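Local atomic coordinates of endopolygalacturonase (Chondrostereum purpureum, PDB entry 1KCC), a protein that probably hydrolyses the alpha-1,4-glycosidic bonds between galacturonate units of polygalacturonic acid, in the manner of family 28 glycoside hydrolases. Residues G149-G154 against N171-I176; R220-V225 against I251-V256; V225-Q230 against V241-N246. One frame throughout, in Å; residues are numbered along the deposited sequence. Where two conformers were deposited one is given.

Contact 1. Residues G149-G154 against N171-I176; sequences GHNTDG and NQDDCI. With GTR (beta-D-galactopyranuronic acid), chain B.
Asn151 and Asp173 come together beneath one bound galacturonate: Asn151 ND2 donates to GTR O3 at 3.0 Å, and GTR O4 donates to Asp173 OD1 at 2.7 Å. A hydrogen bond from Thr90 N to Asn151 OD1 helps fix the amide's rotation. His150 presents its ring edge, NE2 lying 2.7 Å from GTR O2, which sits in the ring plane; either atom could be the donor. The carboxylates of Asp153 and Asp173 run side by side, their planes 18° apart. Asp174 N grips Asp173 OD2 on its anti side at 2.7 Å, and a water donates to both Asp153 OD2 and Asp174 OD2. Asp174 OD1 also bonds Ser198 OG, and the carboxylate forms salt bridges with Arg226 and Lys228.

Behind this first shell, Thr152 has OG1 lodged between its backbone N and carbonyl carbon (chi1 44°). From there OG1 donates to Gln172 OE1 at 2.7 Å while accepting Gln172 N at 2.9 Å. Asn171 ND2 reaches Thr152 O at 2.8 Å, from above the carbonyl plane. A valine in place of Thr152 would probably leave Gln172 OE1 and Gln172 N without this mate. Two adjacent turns thus form a sugar-binding site characteristic of the family 28 cleft.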
loop_
_atom_site.group_PDB
_atom_site.type_symbol
_atom_site.label_atom_id
_atom_site.label_comp_id
_atom_site.label_asym_id
_atom_site.label_seq_id
_atom_site.Cartn_x
_atom_site.Cartn_y
_atom_site.Cartn_z
ATOM N N GLY A 149 6.997 7.567 -13.879
ATOM C CA GLY A 149 6.747 6.531 -12.875
ATOM C C GLY A 149 5.270 6.138 -12.905
ATOM O O GLY A 149 4.400 7.006 -13.084
ATOM N N HIS A 150 4.962 4.866 -12.710
ATOM C CA HIS A 150 3.568 4.423 -12.773
ATOM C C HIS A 150 3.470 3.088 -12.049
ATOM O O HIS A 150 4.428 2.287 -12.038
ATOM C CB HIS A 150 3.118 4.356 -14.213
ATOM C CG HIS A 150 1.607 4.346 -14.312
ATOM N ND1 HIS A 150 0.846 5.466 -14.101
ATOM C CD2 HIS A 150 0.757 3.329 -14.602
ATOM C CE1 HIS A 150 -0.447 5.176 -14.236
ATOM N NE2 HIS A 150 -0.528 3.868 -14.558
ATOM N N ASN A 151 2.323 2.809 -11.448
ATOM C CA ASN A 151 2.134 1.564 -10.687
ATOM C C ASN A 151 3.200 1.424 -9.576
ATOM O O ASN A 151 3.549 0.310 -9.183
ATOM C CB ASN A 151 2.135 0.305 -11.562
ATOM C CG ASN A 151 0.982 0.322 -12.548
ATOM O OD1 ASN A 151 1.213 0.307 -13.768
ATOM N ND2 ASN A 151 -0.260 0.346 -12.067
ATOM N N THR A 152 3.599 2.574 -9.025
ATOM C CA THR A 152 4.635 2.603 -7.960
ATOM C C THR A 152 4.021 2.534 -6.560
ATOM O O THR A 152 4.363 3.313 -5.678
ATOM C CB THR A 152 5.510 3.842 -8.156
ATOM O OG1 THR A 152 4.615 4.945 -8.437
ATOM C CG2 THR A 152 6.505 3.653 -9.305
ATOM N N ASP A 153 3.158 1.517 -6.369
ATOM C CA ASP A 153 2.481 1.382 -5.078
ATOM C C ASP A 153 3.502 1.366 -3.932
ATOM O O ASP A 153 4.539 0.735 -4.016
ATOM C CB ASP A 153 1.754 0.031 -5.003
ATOM C CG ASP A 153 0.718 -0.248 -6.057
ATOM O OD1 ASP A 153 0.784 0.355 -7.145
ATOM O OD2 ASP A 153 -0.165 -1.105 -5.807
ATOM N N GLY A 154 3.147 2.018 -2.813
ATOM C CA GLY A 154 4.040 1.976 -1.672
ATOM C C GLY A 154 4.079 0.604 -1.019
ATOM O O GLY A 154 5.123 -0.055 -0.952
ATOM N N ASN A 171 4.873 8.833 -4.434
ATOM C CA ASN A 171 4.784 7.878 -5.527
ATOM C C ASN A 171 3.731 8.327 -6.542
ATOM O O ASN A 171 3.339 9.510 -6.590
ATOM C CB ASN A 171 4.539 6.453 -5.029
ATOM C CG ASN A 171 3.129 6.313 -4.459
ATOM O OD1 ASN A 171 2.444 7.337 -4.223
ATOM N ND2 ASN A 171 2.682 5.086 -4.292
ATOM N N GLN A 172 3.308 7.369 -7.389
ATOM C CA GLN A 172 2.389 7.624 -8.519
ATOM C C GLN A 172 1.240 6.663 -8.550
ATOM O O GLN A 172 0.517 6.608 -9.552
ATOM C CB GLN A 172 3.108 7.615 -9.869
ATOM C CG GLN A 172 4.221 8.672 -10.021
ATOM C CD GLN A 172 5.497 8.269 -9.304
ATOM O OE1 GLN A 172 5.955 7.100 -9.363
ATOM N NE2 GLN A 172 6.142 9.241 -8.668
ATOM N N ASP A 173 1.031 5.862 -7.478
ATOM C CA ASP A 173 -0.129 4.974 -7.444
ATOM C C ASP A 173 -0.539 4.840 -5.981
ATOM O O ASP A 173 -0.214 5.728 -5.155
ATOM C CB ASP A 173 0.155 3.616 -8.127
ATOM C CG ASP A 173 -1.126 2.938 -8.657
ATOM O OD1 ASP A 173 -1.354 2.957 -9.883
ATOM O OD2 ASP A 173 -1.902 2.397 -7.852
ATOM N N ASP A 174 -1.297 3.815 -5.619
ATOM C CA ASP A 174 -1.784 3.695 -4.248
ATOM C C ASP A 174 -0.643 3.838 -3.253
ATOM O O ASP A 174 0.419 3.208 -3.401
ATOM C CB ASP A 174 -2.498 2.345 -4.049
ATOM C CG ASP A 174 -3.847 2.330 -4.777
ATOM O OD1 ASP A 174 -4.559 3.358 -4.709
ATOM O OD2 ASP A 174 -4.201 1.251 -5.310
ATOM N N CYS A 175 -0.860 4.602 -2.214
ATOM C CA CYS A 175 0.099 4.647 -1.119
ATOM C C CYS A 175 0.203 3.278 -0.439
ATOM O O CYS A 175 1.280 2.756 -0.160
ATOM C CB CYS A 175 -0.362 5.786 -0.199
ATOM S SG CYS A 175 0.659 6.098 1.208
ATOM N N ILE A 176 -0.992 2.718 -0.168
ATOM C CA ILE A 176 -1.177 1.350 0.267
ATOM C C ILE A 176 -2.354 0.822 -0.540
ATOM O O ILE A 176 -3.330 1.565 -0.781
ATOM C CB ILE A 176 -1.430 1.224 1.764
ATOM C CG1 ILE A 176 -1.628 -0.246 2.168
ATOM C CG2 ILE A 176 -2.566 2.133 2.263
ATOM C CD1 ILE A 176 -1.573 -0.526 3.667
HETATM C C1 GTR B . -4.186 3.745 -12.949
HETATM C C2 GTR B . -3.285 2.554 -13.230
HETATM C C3 GTR B . -3.974 1.326 -12.911
HETATM C C4 GTR B . -4.449 1.287 -11.427
HETATM C C5 GTR B . -5.280 2.570 -11.232
HETATM C C6 GTR B . -5.708 2.709 -9.785
HETATM O O1 GTR B . -3.538 4.949 -13.229
HETATM O O2 GTR B . -2.896 2.586 -14.619
HETATM O O3 GTR B . -3.054 0.175 -13.135
HETATM O O4 GTR B . -3.314 1.232 -10.550
HETATM O O5 GTR B . -4.527 3.756 -11.569
HETATM O O6A GTR B . -5.258 3.598 -9.029
HETATM O O6B GTR B . -6.554 1.883 -9.421
HETATM O O HOH W 1 -2.828 -0.738 -6.437
#

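Contact 2. Residues R220-V225 against I251-V256; sequences RSMYGV and IAKYGV
Successive coils of a parallel beta-helix meet here along a stretch where both chains turn corners, Ser221, Tyr223 and Val225 pairing with Ile251, Tyr254 and Val256. The register slips by one residue between the first two pairs, which identifies a beta bulge. Its signature is the shared acceptor Met222 O, which takes Lys253 N at 2.8 Å and, weakly, Tyr254 N at 3.4 Å. Bonds continue on both sides of the bulge: Ala252 N donates to Ser221 O at 3.0 Å, while Gly224 N and Val225 N donate to Tyr254 O and Gly255 O, this consecutive pair falling at the Gly224/Val225 and Gly255/Val256 corners.

On the face of Tyr223 and Tyr254 the side chains run alongside each other, and Tyr254 CD2 comes 3.8 Å from Tyr223 CE1, at that ring's edge and near its plane. Lys253, bent at chi3 (51°), follows the Tyr223 ring outward and brings NZ to donate to Tyr223 OH at 2.7 Å. Asp265 joins both ends, by a salt bridge to Lys253 and a hydrogen bond to Tyr223, whose ring also makes a cation-pi contact with Arg226.

On the other face Val225 CG2 meets Val256 CG2 at 3.9 Å, and Ile251 CD1 lies 3.9 Å from Ser221 CB. Phe280 touches both valines. Like residues aligned in ladders from coil to coil, as in these Tyr and Val pairs, are characteristic of parallel beta-helices.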
loop_
_atom_site.group_PDB
_atom_site.type_symbol
_atom_site.label_atom_id
_atom_site.label_comp_id
_atom_site.label_asym_id
_atom_site.label_seq_id
_atom_site.Cartn_x
_atom_site.Cartn_y
_atom_site.Cartn_z
ATOM N N ARG A 220 -1.840 15.904 -2.433
ATOM C CA ARG A 220 -1.465 15.918 -3.846
ATOM C C ARG A 220 -1.623 14.529 -4.466
ATOM O O ARG A 220 -0.693 13.917 -4.998
ATOM C CB ARG A 220 -0.017 16.447 -3.989
ATOM C CG ARG A 220 0.191 16.905 -5.483
ATOM C CD ARG A 220 1.567 17.493 -5.683
ATOM N NE ARG A 220 2.648 16.575 -5.313
ATOM C CZ ARG A 220 3.126 15.660 -6.143
ATOM N NH1 ARG A 220 2.716 15.474 -7.386
ATOM N NH2 ARG A 220 4.086 14.858 -5.736
ATOM N N SER A 221 -2.858 14.002 -4.383
ATOM C CA SER A 221 -3.174 12.644 -4.764
ATOM C C SER A 221 -4.411 12.612 -5.616
ATOM O O SER A 221 -5.266 13.523 -5.586
ATOM C CB SER A 221 -3.326 11.757 -3.525
ATOM O OG SER A 221 -2.092 11.622 -2.843
ATOM N N MET A 222 -4.583 11.524 -6.385
ATOM C CA MET A 222 -5.740 11.430 -7.276
ATOM C C MET A 222 -7.024 11.117 -6.521
ATOM O O MET A 222 -8.119 11.536 -6.949
ATOM C CB MET A 222 -5.505 10.324 -8.335
ATOM C CG MET A 222 -4.396 10.797 -9.268
ATOM S SD MET A 222 -4.471 9.956 -10.841
ATOM C CE MET A 222 -5.881 8.962 -10.577
ATOM N N TYR A 223 -6.920 10.353 -5.439
ATOM C CA TYR A 223 -8.054 9.970 -4.585
ATOM C C TYR A 223 -7.592 10.142 -3.151
ATOM O O TYR A 223 -6.383 10.057 -2.852
ATOM C CB TYR A 223 -8.477 8.528 -4.785
ATOM C CG TYR A 223 -8.752 8.100 -6.221
ATOM C CD1 TYR A 223 -10.016 8.139 -6.777
ATOM C CD2 TYR A 223 -7.669 7.619 -6.982
ATOM C CE1 TYR A 223 -10.194 7.728 -8.063
ATOM C CE2 TYR A 223 -7.900 7.196 -8.288
ATOM C CZ TYR A 223 -9.189 7.285 -8.826
ATOM O OH TYR A 223 -9.382 6.818 -10.109
ATOM N N GLY A 224 -8.546 10.374 -2.245
ATOM C CA GLY A 224 -8.191 10.392 -0.806
ATOM C C GLY A 224 -8.166 8.984 -0.242
ATOM O O GLY A 224 -7.126 8.427 0.049
ATOM N N VAL A 225 -9.398 8.402 -0.103
ATOM C CA VAL A 225 -9.514 6.994 0.270
ATOM C C VAL A 225 -10.453 6.308 -0.726
ATOM O O VAL A 225 -11.418 6.910 -1.220
ATOM C CB VAL A 225 -9.989 6.789 1.731
ATOM C CG1 VAL A 225 -9.026 7.426 2.701
ATOM C CG2 VAL A 225 -11.417 7.348 1.928
ATOM N N ILE A 251 -6.802 16.803 -3.564
ATOM C CA ILE A 251 -7.295 15.608 -4.266
ATOM C C ILE A 251 -7.907 15.944 -5.623
ATOM O O ILE A 251 -8.799 16.802 -5.736
ATOM C CB ILE A 251 -8.322 14.869 -3.378
ATOM C CG1 ILE A 251 -7.713 14.522 -2.007
ATOM C CG2 ILE A 251 -8.898 13.687 -4.131
ATOM C CD1 ILE A 251 -6.406 13.700 -2.126
ATOM N N ALA A 252 -7.433 15.242 -6.659
ATOM C CA ALA A 252 -7.839 15.600 -8.034
ATOM C C ALA A 252 -9.137 14.985 -8.515
ATOM O O ALA A 252 -9.835 15.635 -9.304
ATOM C CB ALA A 252 -6.758 15.170 -9.034
ATOM N N LYS A 253 -9.481 13.738 -8.095
ATOM C CA LYS A 253 -10.606 13.003 -8.698
ATOM C C LYS A 253 -11.706 12.789 -7.696
ATOM O O LYS A 253 -12.787 13.358 -7.889
ATOM C CB LYS A 253 -10.224 11.632 -9.337
ATOM C CG LYS A 253 -9.273 11.709 -10.515
ATOM C CD LYS A 253 -9.149 10.324 -11.201
ATOM C CE LYS A 253 -10.480 9.639 -11.572
ATOM N NZ LYS A 253 -10.320 8.266 -12.162
ATOM N N TYR A 254 -11.500 12.009 -6.659
ATOM C CA TYR A 254 -12.536 11.785 -5.631
ATOM C C TYR A 254 -11.932 11.824 -4.249
ATOM O O TYR A 254 -10.930 11.165 -3.957
ATOM C CB TYR A 254 -13.184 10.418 -5.740
ATOM C CG TYR A 254 -13.982 10.154 -6.985
ATOM C CD1 TYR A 254 -15.379 10.328 -6.961
ATOM C CD2 TYR A 254 -13.394 9.739 -8.150
ATOM C CE1 TYR A 254 -16.157 10.092 -8.081
ATOM C CE2 TYR A 254 -14.160 9.493 -9.302
ATOM C CZ TYR A 254 -15.530 9.663 -9.228
ATOM O OH TYR A 254 -16.297 9.428 -10.381
ATOM N N GLY A 255 -12.560 12.608 -3.341
ATOM C CA GLY A 255 -12.160 12.538 -1.953
ATOM C C GLY A 255 -12.327 11.134 -1.359
ATOM O O GLY A 255 -11.392 10.596 -0.770
ATOM N N VAL A 256 -13.526 10.603 -1.527
ATOM C CA VAL A 256 -13.870 9.225 -1.169
ATOM C C VAL A 256 -14.516 8.595 -2.369
ATOM O O VAL A 256 -15.483 9.139 -2.917
ATOM C CB VAL A 256 -14.866 9.168 0.025
ATOM C CG1 VAL A 256 -15.267 7.736 0.338
ATOM C CG2 VAL A 256 -14.306 9.926 1.202
#

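Contact 3. Residues V225-Q230 against V241-N246; sequences VRIKAQ and VTYDAN. With GTR (beta-D-galactopyranuronic acid), chain B.
Val225 and Tyr243 approach from opposite directions, and their meeting is the tight part of the contact. The valine sits against the phenol with CB 3.7 Å from Tyr243 CE1, while its CG2 lies over one face of the ring. Phe280 stacks on Tyr243 as well, so the aromatic ring has apolar neighbours from more than one strand. Ile227 crosses the end of the same ring obliquely, its CG1 only 3.3 Å from Tyr243 OH. That hydroxyl is buried, yet it has a polar partner: it donates to a water at 2.7 Å that lies in the ring plane and in turn donates to Arg226 O. The bridge matters because no direct hydrogen bond joins the segments.

Packing thins toward Val241, whose CG2 stays 4.4 Å from Ile227 CD1. The axes of strands 226-230 and 241-244 pass 11.0 Å apart, with N-to-C directions 155° from one another. Such spacing is that of walls facing each other across the interior of a parallel beta-helix, where side chains rather than backbones make the contact.

Alternation along strand 226-230 sends Arg226 and Lys228 to the outer, ligand-binding surface instead. Arg226 NH2 donates to GTR O6A at 2.8 Å in a nearly straight bond (167°), and NH1 reaches the companion oxygen O6B. Lys228 leaves its backbone at an unusual chi1 of 32° and then runs extended, bringing NZ within 2.9 Å of GTR O6B. Its CE lies 3.6 Å above the plane of the Arg226 guanidinium, over the centre. Asp174 forms salt bridges with both Arg226 and Lys228, which probably helps to position the two cations that bind the sugar carboxylate.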
loop_
_atom_site.group_PDB
_atom_site.type_symbol
_atom_site.label_atom_id
_atom_site.label_comp_id
_atom_site.label_asym_id
_atom_site.label_seq_id
_atom_site.Cartn_x
_atom_site.Cartn_y
_atom_site.Cartn_z
ATOM N N VAL A 225 -9.398 8.402 -0.103
ATOM C CA VAL A 225 -9.514 6.994 0.270
ATOM C C VAL A 225 -10.453 6.308 -0.726
ATOM O O VAL A 225 -11.418 6.910 -1.220
ATOM C CB VAL A 225 -9.989 6.789 1.731
ATOM C CG1 VAL A 225 -9.026 7.426 2.701
ATOM C CG2 VAL A 225 -11.417 7.348 1.928
ATOM N N ARG A 226 -10.137 5.044 -0.999
ATOM C CA ARG A 226 -10.950 4.229 -1.878
ATOM C C ARG A 226 -11.149 2.829 -1.318
ATOM O O ARG A 226 -10.227 2.247 -0.751
ATOM C CB ARG A 226 -10.311 4.036 -3.248
ATOM C CG ARG A 226 -10.484 5.183 -4.211
ATOM C CD ARG A 226 -10.065 4.602 -5.635
ATOM N NE ARG A 226 -8.605 4.446 -5.561
ATOM C CZ ARG A 226 -7.916 4.101 -6.685
ATOM N NH1 ARG A 226 -8.536 3.871 -7.835
ATOM N NH2 ARG A 226 -6.573 3.965 -6.598
ATOM N N ILE A 227 -12.333 2.301 -1.570
ATOM C CA ILE A 227 -12.577 0.847 -1.494
ATOM C C ILE A 227 -13.064 0.458 -2.861
ATOM O O ILE A 227 -14.126 0.925 -3.299
ATOM C CB ILE A 227 -13.586 0.445 -0.393
ATOM C CG1 ILE A 227 -13.169 1.094 0.946
ATOM C CG2 ILE A 227 -13.679 -1.080 -0.333
ATOM C CD1 ILE A 227 -14.158 0.728 2.067
ATOM N N LYS A 228 -12.255 -0.338 -3.584
ATOM C CA LYS A 228 -12.536 -0.692 -4.968
ATOM C C LYS A 228 -12.637 -2.183 -5.093
ATOM O O LYS A 228 -11.744 -2.923 -4.651
ATOM C CB LYS A 228 -11.421 -0.142 -5.917
ATOM C CG LYS A 228 -10.017 -0.065 -5.363
ATOM C CD LYS A 228 -8.960 0.287 -6.475
ATOM C CE LYS A 228 -7.620 0.581 -5.764
ATOM N NZ LYS A 228 -6.516 0.685 -6.762
ATOM N N ALA A 229 -13.711 -2.657 -5.706
ATOM C CA ALA A 229 -13.865 -4.075 -6.036
ATOM C C ALA A 229 -14.076 -4.205 -7.526
ATOM O O ALA A 229 -14.848 -3.454 -8.120
ATOM C CB ALA A 229 -15.027 -4.728 -5.309
ATOM N N GLN A 230 -13.390 -5.194 -8.112
ATOM C CA GLN A 230 -13.641 -5.504 -9.493
ATOM C C GLN A 230 -15.127 -5.796 -9.706
ATOM O O GLN A 230 -15.729 -6.595 -8.971
ATOM C CB GLN A 230 -12.821 -6.768 -9.894
ATOM C CG GLN A 230 -11.338 -6.411 -9.809
ATOM C CD GLN A 230 -10.334 -7.520 -9.843
ATOM O OE1 GLN A 230 -10.682 -8.523 -10.458
ATOM N NE2 GLN A 230 -9.131 -7.414 -9.343
ATOM N N VAL A 241 -14.293 -1.714 8.315
ATOM C CA VAL A 241 -13.275 -0.731 7.946
ATOM C C VAL A 241 -13.561 0.525 8.748
ATOM O O VAL A 241 -14.694 1.012 8.732
ATOM C CB VAL A 241 -13.281 -0.409 6.465
ATOM C CG1 VAL A 241 -12.212 0.646 6.106
ATOM C CG2 VAL A 241 -13.107 -1.684 5.650
ATOM N N THR A 242 -12.531 1.045 9.443
ATOM C CA THR A 242 -12.711 2.281 10.217
ATOM C C THR A 242 -11.655 3.287 9.757
ATOM O O THR A 242 -10.458 3.023 9.850
ATOM C CB THR A 242 -12.519 2.012 11.712
ATOM O OG1 THR A 242 -13.455 1.043 12.126
ATOM C CG2 THR A 242 -12.767 3.315 12.491
ATOM N N TYR A 243 -12.153 4.432 9.303
ATOM C CA TYR A 243 -11.328 5.591 8.998
ATOM C C TYR A 243 -11.425 6.550 10.177
ATOM O O TYR A 243 -12.542 6.937 10.565
ATOM C CB TYR A 243 -11.824 6.299 7.730
ATOM C CG TYR A 243 -11.764 5.453 6.492
ATOM C CD1 TYR A 243 -10.590 5.339 5.786
ATOM C CD2 TYR A 243 -12.887 4.787 6.030
ATOM C CE1 TYR A 243 -10.499 4.558 4.635
ATOM C CE2 TYR A 243 -12.842 3.996 4.882
ATOM C CZ TYR A 243 -11.649 3.900 4.193
ATOM O OH TYR A 243 -11.622 3.103 3.061
ATOM N N ASP A 244 -10.267 6.963 10.726
ATOM C CA ASP A 244 -10.223 7.718 11.973
ATOM C C ASP A 244 -9.105 8.725 11.852
ATOM O O ASP A 244 -7.954 8.330 11.597
ATOM C CB ASP A 244 -10.006 6.687 13.094
ATOM C CG ASP A 244 -9.963 7.219 14.493
ATOM O OD1 ASP A 244 -9.565 8.407 14.701
ATOM O OD2 ASP A 244 -10.422 6.417 15.368
ATOM N N ALA A 245 -9.381 10.006 11.986
ATOM C CA ALA A 245 -8.307 11.006 12.194
ATOM C C ALA A 245 -7.393 11.180 10.965
ATOM O O ALA A 245 -6.198 11.460 11.160
ATOM C CB ALA A 245 -7.501 10.658 13.453
ATOM N N ASN A 246 -7.929 11.089 9.741
ATOM C CA ASN A 246 -7.106 11.297 8.551
ATOM C C ASN A 246 -7.291 12.718 8.029
ATOM O O ASN A 246 -8.394 13.260 8.028
ATOM C CB ASN A 246 -7.474 10.293 7.453
ATOM C CG ASN A 246 -7.305 8.875 7.960
ATOM O OD1 ASN A 246 -6.161 8.391 8.144
ATOM N ND2 ASN A 246 -8.425 8.197 8.238
HETATM C C1 GTR B . -4.186 3.745 -12.949
HETATM C C2 GTR B . -3.285 2.554 -13.230
HETATM C C3 GTR B . -3.974 1.326 -12.911
HETATM C C4 GTR B . -4.449 1.287 -11.427
HETATM C C5 GTR B . -5.280 2.570 -11.232
HETATM C C6 GTR B . -5.708 2.709 -9.785
HETATM O O1 GTR B . -3.538 4.949 -13.229
HETATM O O2 GTR B . -2.896 2.586 -14.619
HETATM O O3 GTR B . -3.054 0.175 -13.135
HETATM O O4 GTR B . -3.314 1.232 -10.550
HETATM O O5 GTR B . -4.527 3.756 -11.569
HETATM O O6A GTR B . -5.258 3.598 -9.029
HETATM O O6B GTR B . -6.554 1.883 -9.421
HETATM O O HOH W 2 -9.238 2.781 1.794
#

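Overall arrangement
All three contacts are largely buried, but contact 2, with Ala252 exposed and Lys253 partly exposed, lies nearest the surface. Contacts 1 and 2 each join turns of neighbouring coils, the first mostly through polar side chains, the second through backbone bonds interrupted by a bulge. Contact 3 instead spans the interior between facing walls and relies on apolar packing and one water. Val225 belongs to both contacts 2 and 3, linking the lateral coil pairing to the core. Contacts 1 and 3, their centres about 17 Å apart, converge on one galacturonate: contact 1 binds its hydroxyls, whereas the basic side chains of contact 3 bind its carboxylate.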